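Local coordinates for protein polymerase X (Deinococcus radiodurans, PDB 2W9M) that probably catalyses template-directed DNA synthesis as a family X repair polymerase and carries a second, zinc-binding PHP domain, at residues D187-L192 with L249-H254; Y303-H308 with A533-L538; T458-L463 with D496-E501. All blocks are in the same frame, centred on the assembly; numbering follows the deposited sequence.

Interaction 1: D187-L192 with L249-H254; sequences DVRRGL and LRSGEH
R190 reaches across from the last turn of helix 186-190 to S251 O, the carbonyl oxygen of a cis peptide. With chi1 at 58°, CG sits between the backbone N and the carbonyl carbon, 4.0 Å from S251 O, and CD closes to 3.2 Å of the same oxygen, an aliphatic contact on a polar atom. NE and CZ stay near it, each 3.9 Å from S251 O, and NE gains a partner from beyond the two segments, a salt bridge to E305. At the tip NH1 comes to 3.2 Å from S251 O in a weak hydrogen bond whose N-H...O angle is only 131°. The same NH1 also forms a salt bridge with D187 OD1 at 2.9 Å, meeting that oxygen on its anti side and out of the carboxylate plane, and so ties the guanidinium to its own helix.

R189 is extended from CG to NE. Its NH1 stops 3.4 Å from S251 OG at an angle too poor for a bond, but a water 2.9 Å from NH1 donates to R250 O at 3.0 Å and bridges the two segments. NH2 is salt-bridged to E287, while S251 OG is bonded to R304 and to the carbonyl of D247.

G191, with positive phi, ends the helix in a Schellman motif, and the cis peptide links S251 to G252. Together with G186, the run from D187 to G191 resembles the G-S-x-R-R-G helix of family X polymerases, which in relatives contacts the incoming triphosphate. The cis turn resembles the one between palm and thumb in polymerase beta, so the contact probably belongs to the palm-thumb hinge of this fold.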
loop_
_atom_site.group_PDB
_atom_site.type_symbol
_atom_site.label_atom_id
_atom_site.label_comp_id
_atom_site.label_asym_id
_atom_site.label_seq_id
_atom_site.Cartn_x
_atom_site.Cartn_y
_atom_site.Cartn_z
ATOM N N ASP A 187 -17.296 -2.066 -3.286
ATOM C CA ASP A 187 -15.955 -1.513 -3.430
ATOM C C ASP A 187 -14.829 -2.507 -3.135
ATOM O O ASP A 187 -13.839 -2.547 -3.862
ATOM C CB ASP A 187 -15.811 -0.243 -2.588
ATOM C CG ASP A 187 -16.759 0.861 -3.034
ATOM O OD1 ASP A 187 -17.532 0.633 -3.992
ATOM O OD2 ASP A 187 -16.733 1.956 -2.434
ATOM N N VAL A 188 -14.978 -3.313 -2.087
ATOM C CA VAL A 188 -13.944 -4.293 -1.749
ATOM C C VAL A 188 -13.831 -5.392 -2.810
ATOM O O VAL A 188 -12.733 -5.870 -3.101
ATOM C CB VAL A 188 -14.149 -4.917 -0.348
ATOM C CG1 VAL A 188 -14.456 -3.832 0.662
ATOM C CG2 VAL A 188 -15.261 -5.945 -0.370
ATOM N N ARG A 189 -14.962 -5.775 -3.396
ATOM C CA ARG A 189 -14.977 -6.834 -4.404
ATOM C C ARG A 189 -14.222 -6.473 -5.686
ATOM O O ARG A 189 -13.656 -7.348 -6.344
ATOM C CB ARG A 189 -16.409 -7.227 -4.760
ATOM C CG ARG A 189 -16.474 -8.199 -5.922
ATOM C CD ARG A 189 -17.883 -8.407 -6.414
ATOM N NE ARG A 189 -17.913 -9.369 -7.507
ATOM C CZ ARG A 189 -18.954 -9.551 -8.312
ATOM N NH1 ARG A 189 -20.057 -8.831 -8.146
ATOM N NH2 ARG A 189 -18.892 -10.451 -9.284
ATOM N N ARG A 190 -14.220 -5.195 -6.053
ATOM C CA ARG A 190 -13.551 -4.789 -7.285
ATOM C C ARG A 190 -12.256 -4.010 -7.053
ATOM O O ARG A 190 -11.634 -3.527 -8.001
ATOM C CB ARG A 190 -14.508 -4.038 -8.212
ATOM C CG ARG A 190 -15.127 -2.796 -7.620
ATOM C CD ARG A 190 -16.265 -2.300 -8.501
ATOM N NE ARG A 190 -16.259 -0.847 -8.601
ATOM C CZ ARG A 190 -16.772 -0.036 -7.685
ATOM N NH1 ARG A 190 -17.342 -0.540 -6.602
ATOM N NH2 ARG A 190 -16.715 1.277 -7.856
ATOM N N GLY A 191 -11.854 -3.899 -5.790
ATOM C CA GLY A 191 -10.519 -3.435 -5.450
ATOM C C GLY A 191 -10.306 -1.937 -5.418
ATOM O O GLY A 191 -9.188 -1.460 -5.604
ATOM N N LEU A 192 -11.373 -1.189 -5.175
ATOM C CA LEU A 192 -11.257 0.255 -5.073
ATOM C C LEU A 192 -10.167 0.593 -4.055
ATOM O O LEU A 192 -10.220 0.140 -2.913
ATOM C CB LEU A 192 -12.598 0.859 -4.656
ATOM C CG LEU A 192 -12.992 2.142 -5.382
ATOM C CD1 LEU A 192 -13.166 1.848 -6.856
ATOM C CD2 LEU A 192 -14.262 2.732 -4.791
ATOM N N LEU A 249 -26.245 -5.851 -9.044
ATOM C CA LEU A 249 -26.640 -4.538 -8.537
ATOM C C LEU A 249 -25.714 -4.011 -7.443
ATOM O O LEU A 249 -25.506 -2.805 -7.339
ATOM C CB LEU A 249 -28.094 -4.551 -8.055
ATOM C CG LEU A 249 -29.137 -4.632 -9.172
ATOM C CD1 LEU A 249 -30.487 -5.010 -8.618
ATOM C CD2 LEU A 249 -29.221 -3.317 -9.937
ATOM N N ARG A 250 -25.154 -4.909 -6.640
ATOM C CA ARG A 250 -24.256 -4.510 -5.559
ATOM C C ARG A 250 -22.784 -4.558 -5.989
ATOM O O ARG A 250 -21.921 -4.946 -5.205
ATOM C CB ARG A 250 -24.457 -5.398 -4.324
ATOM C CG ARG A 250 -25.899 -5.555 -3.851
ATOM C CD ARG A 250 -26.455 -4.287 -3.219
ATOM N NE ARG A 250 -25.613 -3.803 -2.130
ATOM C CZ ARG A 250 -25.981 -2.878 -1.247
ATOM N NH1 ARG A 250 -27.188 -2.336 -1.312
ATOM N NH2 ARG A 250 -25.141 -2.498 -0.292
ATOM N N SER A 251 -22.500 -4.155 -7.225
ATOM C CA SER A 251 -21.136 -4.200 -7.761
ATOM C C SER A 251 -20.238 -2.982 -7.485
ATOM O O SER A 251 -19.065 -3.162 -7.155
ATOM C CB SER A 251 -21.146 -4.508 -9.259
ATOM O OG SER A 251 -21.227 -5.901 -9.479
ATOM N N GLY A 252 -20.751 -1.758 -7.628
ATOM C CA GLY A 252 -22.124 -1.498 -8.008
ATOM C C GLY A 252 -22.376 -0.144 -8.654
ATOM O O GLY A 252 -22.274 -0.012 -9.872
ATOM N N GLU A 253 -22.683 0.862 -7.834
ATOM C CA GLU A 253 -23.314 2.111 -8.299
ATOM C C GLU A 253 -23.232 2.421 -9.797
ATOM O O GLU A 253 -24.244 2.349 -10.494
ATOM C CB GLU A 253 -22.893 3.319 -7.450
ATOM C CG GLU A 253 -23.755 3.504 -6.201
ATOM C CD GLU A 253 -23.494 4.816 -5.474
ATOM O OE1 GLU A 253 -22.488 5.487 -5.786
ATOM O OE2 GLU A 253 -24.296 5.178 -4.584
ATOM N N HIS A 254 -22.050 2.765 -10.296
ATOM C CA HIS A 254 -21.929 3.094 -11.714
ATOM C C HIS A 254 -22.375 1.942 -12.604
ATOM O O HIS A 254 -23.157 2.136 -13.537
ATOM C CB HIS A 254 -20.507 3.504 -12.091
ATOM C CG HIS A 254 -20.294 3.603 -13.570
ATOM N ND1 HIS A 254 -20.601 4.739 -14.292
ATOM C CD2 HIS A 254 -19.829 2.703 -14.466
ATOM C CE1 HIS A 254 -20.319 4.536 -15.565
ATOM N NE2 HIS A 254 -19.850 3.309 -15.701
HETATM O O HOH W 1 -21.410 -7.806 -5.824
#

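Interaction 2: Y303-H308 with A533-L538; sequences YREPEH and ARKAGL
H308 NE2 donates to K535 O at 2.8 Å in a nearly straight bond, with an N-H...O angle of 174° and the oxygen lying in the plane of the imidazole. At the other nitrogen, ND1 accepts weakly from E305 N at 3.4 Å, which may help fix the rotation of the ring. Y303 CA sits over the centre of one ring face, 3.7 Å above it, and the W499 ring meets the imidazole from the opposite face, the planes about parallel. An alanine in place of H308 would probably leave K535 O without this donor and open a gap between Y303 and W499.

The bonded carbonyl lies at the end of helix 526-535, where G537 takes a positive phi in a Schellman motif. This helix belongs to the PHP domain and packs against strand 511-514 at the edge of its seven-stranded parallel sheet, whereas 303-308 lies in the long loop between helix 287-293 of the polymerase part and strand 329-333, the first of the PHP sheet, so the bond joins the two domains.

Y303 lies against the same helix end. Its ring carbon CE2 approaches R534 O to 3.5 Å, while OH passes G537 CA at 4.0 Å and finds its hydrogen bond at P316 O. At the edge of the imidazole, E305 bends at chi2 (-69°) and crosses K535 obliquely. Its OE2 is 4.1 Å from K535 CE but 4.5 Å from NZ, beyond a salt bridge; that oxygen pairs with R190, and K535 makes a cation-pi contact with W499.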
loop_
_atom_site.group_PDB
_atom_site.type_symbol
_atom_site.label_atom_id
_atom_site.label_comp_id
_atom_site.label_asym_id
_atom_site.label_seq_id
_atom_site.Cartn_x
_atom_site.Cartn_y
_atom_site.Cartn_z
ATOM N N TYR A 303 -13.546 -5.253 -14.460
ATOM C CA TYR A 303 -13.725 -4.263 -15.524
ATOM C C TYR A 303 -15.002 -3.433 -15.402
ATOM O O TYR A 303 -15.483 -2.888 -16.396
ATOM C CB TYR A 303 -13.704 -4.945 -16.893
ATOM C CG TYR A 303 -12.431 -5.699 -17.200
ATOM C CD1 TYR A 303 -12.456 -6.859 -17.967
ATOM C CD2 TYR A 303 -11.205 -5.256 -16.722
ATOM C CE1 TYR A 303 -11.292 -7.548 -18.254
ATOM C CE2 TYR A 303 -10.034 -5.942 -17.002
ATOM C CZ TYR A 303 -10.084 -7.085 -17.765
ATOM O OH TYR A 303 -8.920 -7.763 -18.039
ATOM N N ARG A 304 -15.547 -3.323 -14.194
ATOM C CA ARG A 304 -16.821 -2.632 -14.003
ATOM C C ARG A 304 -16.684 -1.212 -13.466
ATOM O O ARG A 304 -17.581 -0.712 -12.791
ATOM C CB ARG A 304 -17.750 -3.450 -13.105
ATOM C CG ARG A 304 -18.084 -4.815 -13.672
ATOM C CD ARG A 304 -18.993 -5.608 -12.750
ATOM N NE ARG A 304 -19.132 -6.986 -13.208
ATOM C CZ ARG A 304 -19.845 -7.919 -12.585
ATOM N NH1 ARG A 304 -20.499 -7.625 -11.468
ATOM N NH2 ARG A 304 -19.902 -9.148 -13.084
ATOM N N GLU A 305 -15.565 -0.564 -13.772
ATOM C CA GLU A 305 -15.373 0.842 -13.433
ATOM C C GLU A 305 -15.759 1.706 -14.627
ATOM O O GLU A 305 -15.779 1.227 -15.760
ATOM C CB GLU A 305 -13.911 1.116 -13.072
ATOM C CG GLU A 305 -13.311 0.145 -12.078
ATOM C CD GLU A 305 -13.900 0.282 -10.690
ATOM O OE1 GLU A 305 -14.354 1.390 -10.330
ATOM O OE2 GLU A 305 -13.903 -0.723 -9.951
ATOM N N PRO A 306 -16.058 2.989 -14.384
ATOM C CA PRO A 306 -16.375 3.892 -15.496
ATOM C C PRO A 306 -15.291 3.903 -16.578
ATOM O O PRO A 306 -15.614 3.866 -17.763
ATOM C CB PRO A 306 -16.468 5.261 -14.816
ATOM C CG PRO A 306 -16.839 4.952 -13.401
ATOM C CD PRO A 306 -16.172 3.652 -13.072
ATOM N N GLU A 307 -14.025 3.945 -16.174
ATOM C CA GLU A 307 -12.911 4.046 -17.119
ATOM C C GLU A 307 -12.852 2.855 -18.075
ATOM O O GLU A 307 -12.134 2.888 -19.078
ATOM C CB GLU A 307 -11.573 4.183 -16.374
ATOM C CG GLU A 307 -11.442 5.434 -15.499
ATOM C CD GLU A 307 -12.269 5.358 -14.221
ATOM O OE1 GLU A 307 -12.609 4.233 -13.794
ATOM O OE2 GLU A 307 -12.578 6.424 -13.642
ATOM N N HIS A 308 -13.604 1.807 -17.756
ATOM C CA HIS A 308 -13.619 0.584 -18.558
ATOM C C HIS A 308 -14.741 0.557 -19.604
ATOM O O HIS A 308 -14.723 -0.270 -20.514
ATOM C CB HIS A 308 -13.777 -0.644 -17.656
ATOM C CG HIS A 308 -12.583 -0.941 -16.805
ATOM N ND1 HIS A 308 -12.563 -0.713 -15.445
ATOM C CD2 HIS A 308 -11.378 -1.471 -17.116
ATOM C CE1 HIS A 308 -11.392 -1.083 -14.958
ATOM N NE2 HIS A 308 -10.655 -1.548 -15.951
ATOM N N ALA A 533 -3.452 -4.269 -10.593
ATOM C CA ALA A 533 -2.887 -4.695 -11.871
ATOM C C ALA A 533 -3.937 -5.343 -12.777
ATOM O O ALA A 533 -3.921 -5.154 -13.993
ATOM C CB ALA A 533 -1.717 -5.643 -11.647
ATOM N N ARG A 534 -4.850 -6.102 -12.184
ATOM C CA ARG A 534 -5.865 -6.805 -12.962
ATOM C C ARG A 534 -6.893 -5.856 -13.584
ATOM O O ARG A 534 -7.389 -6.099 -14.681
ATOM C CB ARG A 534 -6.545 -7.879 -12.117
ATOM C CG ARG A 534 -5.599 -8.990 -11.699
ATOM C CD ARG A 534 -6.218 -9.875 -10.645
ATOM N NE ARG A 534 -7.387 -10.583 -11.153
ATOM C CZ ARG A 534 -7.336 -11.759 -11.773
ATOM N NH1 ARG A 534 -6.166 -12.354 -11.965
ATOM N NH2 ARG A 534 -8.451 -12.340 -12.201
ATOM N N LYS A 535 -7.201 -4.770 -12.889
ATOM C CA LYS A 535 -8.087 -3.756 -13.448
ATOM C C LYS A 535 -7.416 -3.051 -14.622
ATOM O O LYS A 535 -8.089 -2.562 -15.525
ATOM C CB LYS A 535 -8.498 -2.753 -12.370
ATOM C CG LYS A 535 -9.324 -3.384 -11.260
ATOM C CD LYS A 535 -9.198 -2.620 -9.958
ATOM C CE LYS A 535 -9.870 -1.261 -10.039
ATOM N NZ LYS A 535 -9.536 -0.431 -8.846
ATOM N N ALA A 536 -6.089 -3.002 -14.611
ATOM C CA ALA A 536 -5.356 -2.388 -15.705
ATOM C C ALA A 536 -5.215 -3.370 -16.867
ATOM O O ALA A 536 -4.814 -2.996 -17.966
ATOM C CB ALA A 536 -3.995 -1.904 -15.233
ATOM N N GLY A 537 -5.551 -4.631 -16.619
ATOM C CA GLY A 537 -5.504 -5.647 -17.657
ATOM C C GLY A 537 -4.128 -6.262 -17.856
ATOM O O GLY A 537 -3.790 -6.706 -18.954
ATOM N N LEU A 538 -3.336 -6.307 -16.792
ATOM C CA LEU A 538 -1.973 -6.813 -16.899
ATOM C C LEU A 538 -1.916 -8.332 -16.783
ATOM O O LEU A 538 -2.621 -8.934 -15.970
ATOM C CB LEU A 538 -1.067 -6.171 -15.844
ATOM C CG LEU A 538 -0.936 -4.648 -15.907
ATOM C CD1 LEU A 538 0.162 -4.181 -14.967
ATOM C CD2 LEU A 538 -0.664 -4.187 -17.333
#

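Interaction 3: T458-L463 with D496-E501; sequences TGRLLL and DLDWRE
The carboxylate of D496 holds the backbone amides of T458 and G459. Its CG, anti to the backbone N of D496 (chi1 169°), is set toward them. OD1 receives T458 N at 3.0 Å on its syn lone pair and, more weakly, G459 N at 3.2 Å; OD2 adds a long, weak bond to T458 N. T458 CB packs against this carboxylate, 3.4 Å from OD1, the two side chains crossing at about a right angle.

R460 follows a bent course: chi2 (-135°) sets CD 4.1 Å from D496 CB, and a second bend at chi3 turns NE. Farther out, NH2 forms a salt bridge of 3.2 Å to D498 OD2, approaching from above the carboxylate plane. NH1 is hydrogen-bonded to R494 O, and L462 CD1 covers part of one guanidinium face.

D498 is the N-cap of helix 499-505. Its OD1 accepts a weak capping bond from R500 N and takes R500 NH1 on its syn lone pair at 3.0 Å, nearly straight at 165°, while W499 CZ2 lies over the centre of that guanidinium. One carboxylate thus joins two arginines.

Both segments come after adjacent parallel strands, 453-454 and 485-489, and the D496 side chain lies about 4 Å from that of the zinc ligand H456, placing the contact beside the trinuclear zinc site of a PHP domain.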
loop_
_atom_site.group_PDB
_atom_site.type_symbol
_atom_site.label_atom_id
_atom_site.label_comp_id
_atom_site.label_asym_id
_atom_site.label_seq_id
_atom_site.Cartn_x
_atom_site.Cartn_y
_atom_site.Cartn_z
ATOM N N THR A 458 4.202 8.497 -7.765
ATOM C CA THR A 458 3.519 9.740 -7.411
ATOM C C THR A 458 3.720 10.216 -5.970
ATOM O O THR A 458 3.503 11.389 -5.662
ATOM C CB THR A 458 2.016 9.619 -7.726
ATOM O OG1 THR A 458 1.805 9.925 -9.112
ATOM C CG2 THR A 458 1.201 10.561 -6.866
ATOM N N GLY A 459 4.140 9.311 -5.093
ATOM C CA GLY A 459 4.378 9.660 -3.704
ATOM C C GLY A 459 3.101 9.808 -2.894
ATOM O O GLY A 459 3.136 10.176 -1.720
ATOM N N ARG A 460 1.970 9.526 -3.527
ATOM C CA ARG A 460 0.670 9.605 -2.868
ATOM C C ARG A 460 0.573 8.666 -1.662
ATOM O O ARG A 460 1.165 7.589 -1.659
ATOM C CB ARG A 460 -0.430 9.265 -3.876
ATOM C CG ARG A 460 -1.504 8.363 -3.314
ATOM C CD ARG A 460 -1.854 7.243 -4.280
ATOM N NE ARG A 460 -3.020 7.563 -5.094
ATOM C CZ ARG A 460 -3.762 6.652 -5.714
ATOM N NH1 ARG A 460 -3.455 5.365 -5.609
ATOM N NH2 ARG A 460 -4.812 7.025 -6.431
ATOM N N LEU A 461 -0.173 9.080 -0.640
ATOM C CA LEU A 461 -0.527 8.200 0.474
ATOM C C LEU A 461 -2.028 8.255 0.743
ATOM O O LEU A 461 -2.523 9.227 1.303
ATOM C CB LEU A 461 0.240 8.577 1.742
ATOM C CG LEU A 461 1.729 8.231 1.761
ATOM C CD1 LEU A 461 2.318 8.530 3.129
ATOM C CD2 LEU A 461 1.948 6.774 1.385
ATOM N N LEU A 462 -2.748 7.210 0.348
ATOM C CA LEU A 462 -4.202 7.183 0.489
ATOM C C LEU A 462 -4.680 7.592 1.887
ATOM O O LEU A 462 -4.237 7.034 2.889
ATOM C CB LEU A 462 -4.766 5.803 0.137
ATOM C CG LEU A 462 -4.953 5.425 -1.335
ATOM C CD1 LEU A 462 -4.927 6.672 -2.195
ATOM C CD2 LEU A 462 -3.902 4.440 -1.809
ATOM N N LEU A 463 -5.594 8.560 1.933
ATOM C CA LEU A 463 -6.225 9.014 3.175
ATOM C C LEU A 463 -5.321 9.877 4.050
ATOM O O LEU A 463 -5.660 10.158 5.198
ATOM C CB LEU A 463 -6.758 7.831 3.993
ATOM C CG LEU A 463 -7.794 6.926 3.329
ATOM C CD1 LEU A 463 -8.196 5.800 4.268
ATOM C CD2 LEU A 463 -9.011 7.720 2.900
ATOM N N ASP A 496 0.156 2.611 -6.104
ATOM C CA ASP A 496 0.691 3.656 -6.958
ATOM C C ASP A 496 1.965 3.077 -7.552
ATOM O O ASP A 496 2.818 2.616 -6.799
ATOM C CB ASP A 496 1.000 4.872 -6.080
ATOM C CG ASP A 496 1.814 5.934 -6.790
ATOM O OD1 ASP A 496 2.513 6.699 -6.088
ATOM O OD2 ASP A 496 1.754 6.015 -8.037
ATOM N N LEU A 497 2.130 3.079 -8.875
ATOM C CA LEU A 497 1.267 3.719 -9.880
ATOM C C LEU A 497 -0.226 3.373 -9.854
ATOM O O LEU A 497 -0.606 2.209 -9.730
ATOM C CB LEU A 497 1.821 3.375 -11.264
ATOM C CG LEU A 497 1.273 4.105 -12.486
ATOM C CD1 LEU A 497 1.699 5.571 -12.460
ATOM C CD2 LEU A 497 1.752 3.417 -13.765
ATOM N N ASP A 498 -1.067 4.397 -9.991
ATOM C CA ASP A 498 -2.515 4.210 -10.027
ATOM C C ASP A 498 -2.905 3.289 -11.179
ATOM O O ASP A 498 -2.299 3.347 -12.249
ATOM C CB ASP A 498 -3.221 5.560 -10.178
ATOM C CG ASP A 498 -4.714 5.468 -9.925
ATOM O OD1 ASP A 498 -5.485 5.860 -10.821
ATOM O OD2 ASP A 498 -5.119 4.999 -8.835
ATOM N N TRP A 499 -3.912 2.444 -10.966
ATOM C CA TRP A 499 -4.314 1.486 -11.996
ATOM C C TRP A 499 -4.861 2.193 -13.231
ATOM O O TRP A 499 -4.822 1.648 -14.330
ATOM C CB TRP A 499 -5.319 0.456 -11.465
ATOM C CG TRP A 499 -6.666 1.019 -11.121
ATOM C CD1 TRP A 499 -7.094 1.417 -9.890
ATOM C CD2 TRP A 499 -7.766 1.240 -12.017
ATOM N NE1 TRP A 499 -8.386 1.878 -9.961
ATOM C CE2 TRP A 499 -8.821 1.779 -11.254
ATOM C CE3 TRP A 499 -7.956 1.041 -13.386
ATOM C CZ2 TRP A 499 -10.051 2.117 -11.819
ATOM C CZ3 TRP A 499 -9.176 1.374 -13.941
ATOM C CH2 TRP A 499 -10.207 1.908 -13.159
ATOM N N ARG A 500 -5.355 3.413 -13.049
ATOM C CA ARG A 500 -5.872 4.188 -14.169
ATOM C C ARG A 500 -4.761 4.567 -15.131
ATOM O O ARG A 500 -4.947 4.525 -16.340
ATOM C CB ARG A 500 -6.607 5.435 -13.678
ATOM C CG ARG A 500 -7.960 5.128 -13.067
ATOM C CD ARG A 500 -8.428 6.234 -12.142
ATOM N NE ARG A 500 -9.527 5.781 -11.298
ATOM C CZ ARG A 500 -9.365 5.147 -10.141
ATOM N NH1 ARG A 500 -8.144 4.896 -9.687
ATOM N NH2 ARG A 500 -10.422 4.764 -9.438
ATOM N N GLU A 501 -3.604 4.936 -14.594
ATOM C CA GLU A 501 -2.460 5.285 -15.431
ATOM C C GLU A 501 -1.813 4.043 -16.043
ATOM O O GLU A 501 -1.319 4.086 -17.168
ATOM C CB GLU A 501 -1.435 6.092 -14.639
ATOM C CG GLU A 501 -1.967 7.420 -14.117
ATOM C CD GLU A 501 -2.380 8.372 -15.230
ATOM O OE1 GLU A 501 -2.081 8.088 -16.410
ATOM O OE2 GLU A 501 -3.002 9.411 -14.922
#

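How the interactions relate
Interaction 1 lies within the polymerase core, interaction 3 within the PHP domain, and interaction 2 joins the two. The centres of interactions 1 and 2 are about 12 Å apart, and these two touch directly through polar side chains. Interactions 2 and 3, with centres about 15 Å apart, meet at the start of helix 499-505. Interactions 1 and 3, whose centres are about 19 Å apart, do not touch. Along the chain interaction 1 closes before interaction 2 opens, and interaction 3 is nested inside the loop that interaction 2 closes. A continuous chain of contacts therefore runs from the probable palm-thumb hinge to the neighbourhood of the zinc site.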